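Long-range contacts in takeout-like protein 1 (Epiphyas postvittana, PDB 3E8T), which probably serves as an extracellular carrier of hydrophobic ligands in the insect, holding ubiquinone-8 along an elongated internal tunnel: residues Ile142-Tyr146 and Phe202-Lys206; Tyr146-Phe150 and Met194-Lys199. All blocks are in the same frame, centred on the assembly; numbering follows the deposited sequence. Where two conformers were deposited one is given.

Contact 1 of 2, residues Ile142-Tyr146 and Phe202-Lys206; sequences IFKKY and FKNIK. With UQ8 (Ubiquinone-8), chain B.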
loop_
_atom_site.group_PDB
_atom_site.type_symbol
_atom_site.label_atom_id
_atom_site.label_comp_id
_atom_site.label_asym_id
_atom_site.label_seq_id
_atom_site.Cartn_x
_atom_site.Cartn_y
_atom_site.Cartn_z
ATOM N N ILE A 142 4.956 10.471 17.172
ATOM C CA ILE A 142 5.366 11.139 15.968
ATOM C C ILE A 142 6.139 10.152 15.082
ATOM O O ILE A 142 7.229 9.785 15.388
ATOM C CB ILE A 142 6.173 12.422 16.256
ATOM C CG1 ILE A 142 5.395 13.352 17.185
ATOM C CG2 ILE A 142 6.550 13.128 14.929
ATOM C CD1 ILE A 142 4.061 13.839 16.607
ATOM N N PHE A 143 5.504 9.739 14.012
ATOM C CA PHE A 143 6.150 8.859 13.053
ATOM C C PHE A 143 7.271 9.561 12.315
ATOM O O PHE A 143 7.129 10.717 11.921
ATOM C CB PHE A 143 5.141 8.382 12.018
ATOM C CG PHE A 143 4.258 7.258 12.454
ATOM C CD1 PHE A 143 4.240 6.782 13.734
ATOM C CD2 PHE A 143 3.464 6.615 11.477
ATOM C CE1 PHE A 143 3.433 5.688 14.087
ATOM C CE2 PHE A 143 2.670 5.545 11.815
ATOM C CZ PHE A 143 2.640 5.092 13.107
ATOM N N LYS A 144 8.380 8.855 12.080
ATOM C CA LYS A 144 9.570 9.436 11.491
ATOM C C LYS A 144 9.868 8.805 10.130
ATOM O O LYS A 144 9.901 9.526 9.091
ATOM C CB LYS A 144 10.757 9.273 12.432
ATOM C CG LYS A 144 10.587 10.003 13.754
ATOM C CD LYS A 144 10.409 11.507 13.616
ATOM C CE LYS A 144 10.283 12.175 14.979
ATOM N NZ LYS A 144 10.216 13.695 14.848
ATOM N N LYS A 145 10.143 7.529 10.087
ATOM C CA LYS A 145 10.513 6.855 8.839
ATOM C C LYS A 145 9.781 5.532 8.793
ATOM O O LYS A 145 9.274 5.052 9.819
ATOM C CB LYS A 145 12.045 6.594 8.790
ATOM C CG LYS A 145 12.841 7.833 8.769
ATOM C CD LYS A 145 14.358 7.669 8.638
ATOM C CE LYS A 145 14.802 6.955 7.387
ATOM N NZ LYS A 145 16.322 6.910 7.362
ATOM N N TYR A 146 9.729 4.939 7.620
ATOM C CA TYR A 146 9.185 3.628 7.468
ATOM C C TYR A 146 9.912 2.852 6.409
ATOM O O TYR A 146 10.591 3.416 5.502
ATOM C CB TYR A 146 7.675 3.691 7.124
ATOM C CG TYR A 146 7.420 4.229 5.748
ATOM C CD1 TYR A 146 7.261 3.386 4.659
ATOM C CD2 TYR A 146 7.390 5.612 5.528
ATOM C CE1 TYR A 146 7.074 3.896 3.391
ATOM C CE2 TYR A 146 7.185 6.123 4.258
ATOM C CZ TYR A 146 7.025 5.256 3.211
ATOM O OH TYR A 146 6.824 5.803 1.956
ATOM N N PHE A 202 1.368 6.530 4.749
ATOM C CA PHE A 202 2.206 6.948 5.857
ATOM C C PHE A 202 1.984 8.399 6.229
ATOM O O PHE A 202 1.897 8.762 7.404
ATOM C CB PHE A 202 3.687 6.723 5.502
ATOM C CG PHE A 202 4.639 7.121 6.578
ATOM C CD1 PHE A 202 4.854 6.307 7.667
ATOM C CD2 PHE A 202 5.299 8.326 6.500
ATOM C CE1 PHE A 202 5.751 6.696 8.644
ATOM C CE2 PHE A 202 6.175 8.705 7.483
ATOM C CZ PHE A 202 6.397 7.876 8.535
ATOM N N LYS A 203 1.937 9.278 5.234
ATOM C CA LYS A 203 1.737 10.682 5.520
ATOM C C LYS A 203 0.420 10.892 6.284
ATOM O O LYS A 203 0.347 11.696 7.208
ATOM C CB LYS A 203 1.766 11.476 4.228
ATOM C CG LYS A 203 1.606 12.953 4.372
ATOM C CD LYS A 203 1.532 13.562 3.025
ATOM C CE LYS A 203 0.170 13.333 2.420
ATOM N NZ LYS A 203 0.256 13.117 0.951
ATOM N N ASN A 204 -0.641 10.185 5.897
ATOM C CA ASN A 204 -1.934 10.308 6.563
ATOM C C ASN A 204 -1.943 9.763 7.978
ATOM O O ASN A 204 -2.475 10.410 8.898
ATOM C CB ASN A 204 -3.009 9.687 5.688
ATOM C CG ASN A 204 -3.458 10.640 4.588
ATOM O OD1 ASN A 204 -4.297 11.509 4.818
ATOM N ND2 ASN A 204 -2.910 10.491 3.392
ATOM N N ILE A 205 -1.346 8.599 8.195
ATOM C CA ILE A 205 -1.266 8.071 9.578
ATOM C C ILE A 205 -0.408 8.983 10.465
ATOM O O ILE A 205 -0.773 9.259 11.626
ATOM C CB ILE A 205 -0.752 6.636 9.647
ATOM C CG1 ILE A 205 -1.542 5.685 8.752
ATOM C CG2 ILE A 205 -0.734 6.151 11.079
ATOM C CD1 ILE A 205 -0.745 4.332 8.508
ATOM N N LYS A 206 0.715 9.440 9.939
ATOM C CA LYS A 206 1.574 10.363 10.667
ATOM C C LYS A 206 0.827 11.619 11.085
ATOM O O LYS A 206 0.903 12.060 12.239
ATOM C CB LYS A 206 2.786 10.719 9.834
ATOM C CG LYS A 206 3.680 11.740 10.437
ATOM C CD LYS A 206 4.937 11.933 9.580
ATOM C CE LYS A 206 5.734 13.158 9.928
ATOM N NZ LYS A 206 6.195 13.214 11.326
HETATM C C45 UQ8 B . 2.176 -2.929 -17.743
HETATM C C44 UQ8 B . 3.154 -4.039 -17.351
HETATM C C46 UQ8 B . 3.363 -4.944 -18.536
HETATM C C43 UQ8 B . 2.695 -4.841 -16.148
HETATM C C42 UQ8 B . 2.189 -3.926 -15.023
HETATM C C41 UQ8 B . 3.367 -3.181 -14.409
HETATM C C39 UQ8 B . 3.255 -3.180 -12.900
HETATM C C40 UQ8 B . 3.243 -1.878 -12.102
HETATM C C38 UQ8 B . 3.237 -4.370 -12.224
HETATM C C37 UQ8 B . 3.131 -4.493 -10.846
HETATM C C36 UQ8 B . 2.833 -5.971 -10.591
HETATM C C34 UQ8 B . 2.504 -6.271 -9.140
HETATM C C35 UQ8 B . 2.033 -7.552 -8.893
HETATM C C33 UQ8 B . 2.599 -5.287 -8.159
HETATM C C32 UQ8 B . 2.373 -5.402 -6.791
HETATM C C31 UQ8 B . 1.966 -4.004 -6.254
HETATM C C29 UQ8 B . 1.848 -3.949 -4.738
HETATM C C30 UQ8 B . 2.936 -4.619 -3.839
HETATM C C28 UQ8 B . 0.765 -3.302 -4.153
HETATM C C27 UQ8 B . 0.541 -3.186 -2.786
HETATM C C26 UQ8 B . -0.213 -1.893 -2.442
HETATM C C24 UQ8 B . -0.660 -1.899 -0.976
HETATM C C25 UQ8 B . -1.757 -2.866 -0.497
HETATM C C23 UQ8 B . -0.066 -1.035 -0.083
HETATM C C22 UQ8 B . -0.352 -0.897 1.278
HETATM C C21 UQ8 B . 0.638 0.053 1.952
HETATM C C19 UQ8 B . 0.645 0.010 3.480
HETATM C C20 UQ8 B . 1.771 0.848 4.084
HETATM C C18 UQ8 B . -0.723 0.319 4.104
HETATM C C17 UQ8 B . -0.644 0.363 5.637
HETATM C C16 UQ8 B . -2.015 0.189 6.313
HETATM C C14 UQ8 B . -1.902 0.620 7.771
HETATM C C15 UQ8 B . -0.629 0.261 8.560
HETATM C C13 UQ8 B . -2.910 1.356 8.390
HETATM C C12 UQ8 B . -2.831 1.784 9.713
HETATM C C11 UQ8 B . -4.205 1.953 10.392
HETATM C C9 UQ8 B . -4.099 1.816 11.922
HETATM C C10 UQ8 B . -2.657 1.990 12.429
HETATM C C8 UQ8 B . -5.040 2.826 12.572
HETATM C C7 UQ8 B . -4.299 3.964 13.280
HETATM C C6 UQ8 B . -3.832 3.596 14.709
HETATM C C1 UQ8 B . -2.541 3.950 15.119
HETATM C C1M UQ8 B . -1.719 4.621 14.214
HETATM C C2 UQ8 B . -2.063 3.641 16.399
HETATM O O2 UQ8 B . -0.927 3.958 16.761
HETATM C C3 UQ8 B . -2.880 2.975 17.299
HETATM O O3 UQ8 B . -2.414 2.676 18.545
HETATM C C3M UQ8 B . -2.611 3.786 19.420
HETATM C C4 UQ8 B . -4.165 2.603 16.920
HETATM O O4 UQ8 B . -4.955 1.947 17.821
HETATM C C4M UQ8 B . -4.283 0.787 18.334
HETATM C C5 UQ8 B . -4.636 2.910 15.635
HETATM O O5 UQ8 B . -5.784 2.577 15.331
HETATM O O HOH W 1 2.839 10.779 13.889
HETATM O O HOH W 2 8.492 14.477 12.308
#

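Contact 2 of 2, residues Tyr146-Phe150 and Met194-Lys199; sequences YTVTF and MEAAAK. With UQ8 (Ubiquinone-8), chain B.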
loop_
_atom_site.group_PDB
_atom_site.type_symbol
_atom_site.label_atom_id
_atom_site.label_comp_id
_atom_site.label_asym_id
_atom_site.label_seq_id
_atom_site.Cartn_x
_atom_site.Cartn_y
_atom_site.Cartn_z
ATOM N N TYR A 146 9.729 4.939 7.620
ATOM C CA TYR A 146 9.185 3.628 7.468
ATOM C C TYR A 146 9.912 2.852 6.409
ATOM O O TYR A 146 10.591 3.416 5.502
ATOM C CB TYR A 146 7.675 3.691 7.124
ATOM C CG TYR A 146 7.420 4.229 5.748
ATOM C CD1 TYR A 146 7.261 3.386 4.659
ATOM C CD2 TYR A 146 7.390 5.612 5.528
ATOM C CE1 TYR A 146 7.074 3.896 3.391
ATOM C CE2 TYR A 146 7.185 6.123 4.258
ATOM C CZ TYR A 146 7.025 5.256 3.211
ATOM O OH TYR A 146 6.824 5.803 1.956
ATOM N N THR A 147 9.739 1.536 6.482
ATOM C CA THR A 147 10.075 0.616 5.398
ATOM C C THR A 147 8.921 -0.330 5.153
ATOM O O THR A 147 8.197 -0.646 6.088
ATOM C CB THR A 147 11.298 -0.236 5.706
ATOM O OG1 THR A 147 11.048 -1.062 6.818
ATOM C CG2 THR A 147 12.528 0.617 5.998
ATOM N N VAL A 148 8.727 -0.732 3.906
ATOM C CA VAL A 148 7.707 -1.688 3.582
ATOM C C VAL A 148 8.299 -2.724 2.648
ATOM O O VAL A 148 9.048 -2.381 1.716
ATOM C CB VAL A 148 6.497 -1.022 2.942
ATOM C CG1 VAL A 148 5.357 -1.992 2.844
ATOM C CG2 VAL A 148 6.072 0.204 3.703
ATOM N N THR A 149 7.923 -3.962 2.880
ATOM C CA THR A 149 8.180 -5.057 1.973
ATOM C C THR A 149 6.857 -5.790 1.698
ATOM O O THR A 149 5.918 -5.681 2.454
ATOM C CB THR A 149 9.209 -6.035 2.498
ATOM O OG1 THR A 149 8.716 -6.608 3.696
ATOM C CG2 THR A 149 10.567 -5.348 2.749
ATOM N N PHE A 150 6.839 -6.547 0.623
ATOM C CA PHE A 150 5.641 -7.225 0.205
ATOM C C PHE A 150 5.956 -8.618 -0.361
ATOM O O PHE A 150 7.085 -8.903 -0.817
ATOM C CB PHE A 150 4.851 -6.379 -0.822
ATOM C CG PHE A 150 5.489 -6.304 -2.165
ATOM C CD1 PHE A 150 5.226 -7.240 -3.133
ATOM C CD2 PHE A 150 6.465 -5.356 -2.412
ATOM C CE1 PHE A 150 5.868 -7.201 -4.356
ATOM C CE2 PHE A 150 7.120 -5.320 -3.654
ATOM C CZ PHE A 150 6.827 -6.265 -4.588
ATOM N N MET A 194 3.932 -0.170 -4.828
ATOM C CA MET A 194 3.796 -0.181 -3.377
ATOM C C MET A 194 4.144 1.197 -2.819
ATOM O O MET A 194 3.451 1.696 -1.937
ATOM C CB MET A 194 4.718 -1.240 -2.752
ATOM C CG MET A 194 4.760 -1.181 -1.214
ATOM S SD MET A 194 5.724 -2.533 -0.511
ATOM C CE MET A 194 7.415 -2.157 -1.029
ATOM N N GLU A 195 5.232 1.798 -3.297
ATOM C CA GLU A 195 5.689 3.085 -2.749
ATOM C C GLU A 195 4.688 4.178 -3.040
ATOM O O GLU A 195 4.488 5.096 -2.219
ATOM C CB GLU A 195 7.058 3.465 -3.270
ATOM C CG GLU A 195 7.546 4.856 -2.852
ATOM C CD GLU A 195 7.779 5.143 -1.339
ATOM O OE1 GLU A 195 7.402 4.375 -0.402
ATOM O OE2 GLU A 195 8.347 6.237 -1.088
ATOM N N ALA A 196 4.054 4.156 -4.207
ATOM C CA ALA A 196 3.062 5.199 -4.571
ATOM C C ALA A 196 1.948 5.176 -3.518
ATOM O O ALA A 196 1.376 6.209 -3.140
ATOM C CB ALA A 196 2.479 4.910 -5.973
ATOM N N ALA A 197 1.607 3.979 -3.075
ATOM C CA ALA A 197 0.566 3.866 -2.055
ATOM C C ALA A 197 1.094 4.178 -0.665
ATOM O O ALA A 197 0.479 4.921 0.096
ATOM C CB ALA A 197 -0.043 2.508 -2.097
ATOM N N ALA A 198 2.219 3.552 -0.318
ATOM C CA ALA A 198 2.730 3.652 1.040
ATOM C C ALA A 198 3.076 5.078 1.441
ATOM O O ALA A 198 2.864 5.485 2.574
ATOM C CB ALA A 198 3.960 2.744 1.209
ATOM N N LYS A 199 3.619 5.861 0.519
ATOM C CA LYS A 199 4.016 7.210 0.904
ATOM C C LYS A 199 2.796 8.035 1.311
ATOM O O LYS A 199 2.848 8.808 2.283
ATOM C CB LYS A 199 4.801 7.893 -0.219
ATOM C CG LYS A 199 4.028 8.269 -1.453
ATOM C CD LYS A 199 5.050 8.545 -2.564
ATOM C CE LYS A 199 4.539 9.381 -3.680
ATOM N NZ LYS A 199 5.613 9.532 -4.713
HETATM C C45 UQ8 B . 2.176 -2.929 -17.743
HETATM C C44 UQ8 B . 3.154 -4.039 -17.351
HETATM C C46 UQ8 B . 3.363 -4.944 -18.536
HETATM C C43 UQ8 B . 2.695 -4.841 -16.148
HETATM C C42 UQ8 B . 2.189 -3.926 -15.023
HETATM C C41 UQ8 B . 3.367 -3.181 -14.409
HETATM C C39 UQ8 B . 3.255 -3.180 -12.900
HETATM C C40 UQ8 B . 3.243 -1.878 -12.102
HETATM C C38 UQ8 B . 3.237 -4.370 -12.224
HETATM C C37 UQ8 B . 3.131 -4.493 -10.846
HETATM C C36 UQ8 B . 2.833 -5.971 -10.591
HETATM C C34 UQ8 B . 2.504 -6.271 -9.140
HETATM C C35 UQ8 B . 2.033 -7.552 -8.893
HETATM C C33 UQ8 B . 2.599 -5.287 -8.159
HETATM C C32 UQ8 B . 2.373 -5.402 -6.791
HETATM C C31 UQ8 B . 1.966 -4.004 -6.254
HETATM C C29 UQ8 B . 1.848 -3.949 -4.738
HETATM C C30 UQ8 B . 2.936 -4.619 -3.839
HETATM C C28 UQ8 B . 0.765 -3.302 -4.153
HETATM C C27 UQ8 B . 0.541 -3.186 -2.786
HETATM C C26 UQ8 B . -0.213 -1.893 -2.442
HETATM C C24 UQ8 B . -0.660 -1.899 -0.976
HETATM C C25 UQ8 B . -1.757 -2.866 -0.497
HETATM C C23 UQ8 B . -0.066 -1.035 -0.083
HETATM C C22 UQ8 B . -0.352 -0.897 1.278
HETATM C C21 UQ8 B . 0.638 0.053 1.952
HETATM C C19 UQ8 B . 0.645 0.010 3.480
HETATM C C20 UQ8 B . 1.771 0.848 4.084
HETATM C C18 UQ8 B . -0.723 0.319 4.104
HETATM C C17 UQ8 B . -0.644 0.363 5.637
HETATM C C16 UQ8 B . -2.015 0.189 6.313
HETATM C C14 UQ8 B . -1.902 0.620 7.771
HETATM C C15 UQ8 B . -0.629 0.261 8.560
HETATM C C13 UQ8 B . -2.910 1.356 8.390
HETATM C C12 UQ8 B . -2.831 1.784 9.713
HETATM C C11 UQ8 B . -4.205 1.953 10.392
HETATM C C9 UQ8 B . -4.099 1.816 11.922
HETATM C C10 UQ8 B . -2.657 1.990 12.429
HETATM C C8 UQ8 B . -5.040 2.826 12.572
HETATM C C7 UQ8 B . -4.299 3.964 13.280
HETATM C C6 UQ8 B . -3.832 3.596 14.709
HETATM C C1 UQ8 B . -2.541 3.950 15.119
HETATM C C1M UQ8 B . -1.719 4.621 14.214
HETATM C C2 UQ8 B . -2.063 3.641 16.399
HETATM O O2 UQ8 B . -0.927 3.958 16.761
HETATM C C3 UQ8 B . -2.880 2.975 17.299
HETATM O O3 UQ8 B . -2.414 2.676 18.545
HETATM C C3M UQ8 B . -2.611 3.786 19.420
HETATM C C4 UQ8 B . -4.165 2.603 16.920
HETATM O O4 UQ8 B . -4.955 1.947 17.821
HETATM C C4M UQ8 B . -4.283 0.787 18.334
HETATM C C5 UQ8 B . -4.636 2.910 15.635
HETATM O O5 UQ8 B . -5.784 2.577 15.331
#

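Contact 1 of 2, residues Ile142-Tyr146 and Phe202-Lys206
In the takeout fold a strongly curved antiparallel sheet wraps a long helix, and here an aromatic cluster of Phe143, Tyr146 and Phe202 fills the space between them. The short segments of strand 139-153 and helix 182-211 run roughly antiparallel, at 153°, with their axes 8.8 Å apart. Phe202, the residue most covered, projects from the helix toward the strand and meets two rings there. With Phe143 the planes are nearly parallel (19°) but slid apart, centroids 5.8 Å from each other, so the overlap is slight, with Phe143 CD2 and Phe202 CE1 the closest pair at 3.6 Å. Tyr146 lies obliquely, its CD2 only 3.3 Å from Phe202 CG, over one face of the Phe202 ring. Phe143 also packs on Ile205, CE2 to CG2 at 3.5 Å, and Ile205 in turn touches the ubiquinone tail. Beside this apolar patch Lys206 extends across to the strand, and its ammonium group donates to a backbone carbonyl, NZ to Phe143 O at 2.7 Å. A shared water links it to Lys144, which also forms a salt bridge with Glu132 on the adjoining strand. A second water closes the backbone gap, accepting from Phe143 N at 2.9 Å and donating to Lys206 O at 2.8 Å.

Contact 2 of 2, residues Tyr146-Phe150 and Met194-Lys199
Met194 reaches from the helix to Val148 and Phe150, its SD 3.4 Å from Val148 CG1 and 3.5 Å from Phe150 CD2. The second approach is an oblique Met-aromatic contact, with SD 4.7 Å from the Phe150 ring centroid, while the terminal methyl CE comes within 3.2 Å of Val148 O. Farther along the helix, small Ala198 leaves room for the strand's larger residues: its CB lies 4.0 Å from Tyr146 CE1 and 4.1 Å from Val148 CG2. Tyr146 ends in a hydrogen bond, OH donating to Glu195 OE1 at 2.8 Å. This is helix-on-sheet packing within the wrap, with axes 9.9 Å apart. Phe150 and Met194 belong to the ubiquinone pocket; the methyl C30 of the isoprenoid tail sits over a face of the Phe150 ring, 3.5 Å from CG. The chemistry is thus graded, polar where exposed Glu195 meets Tyr146 and apolar where sulfur, ring and tail meet, as suits an apolar tunnel that holds a lipid tail.

How the contacts relate
Contacts 1 and 2 are consecutive parts of one interface, where strand 139-153 lies against helix 182-211, and their centres are 12 Å apart. Tyr146 belongs to both, facing a different turn of the helix in each. The helix and strand segments lie slightly farther apart in contact 2 than in contact 1. Both touch ubiquinone-8, but at different points along its length. Contact 1 reaches C12, in the second isoprene unit from the quinone, through Ile205; contact 2 reaches C30, in the fifth, through Phe150 and Met194. The one helix-strand interface therefore meets the tail at two well separated points.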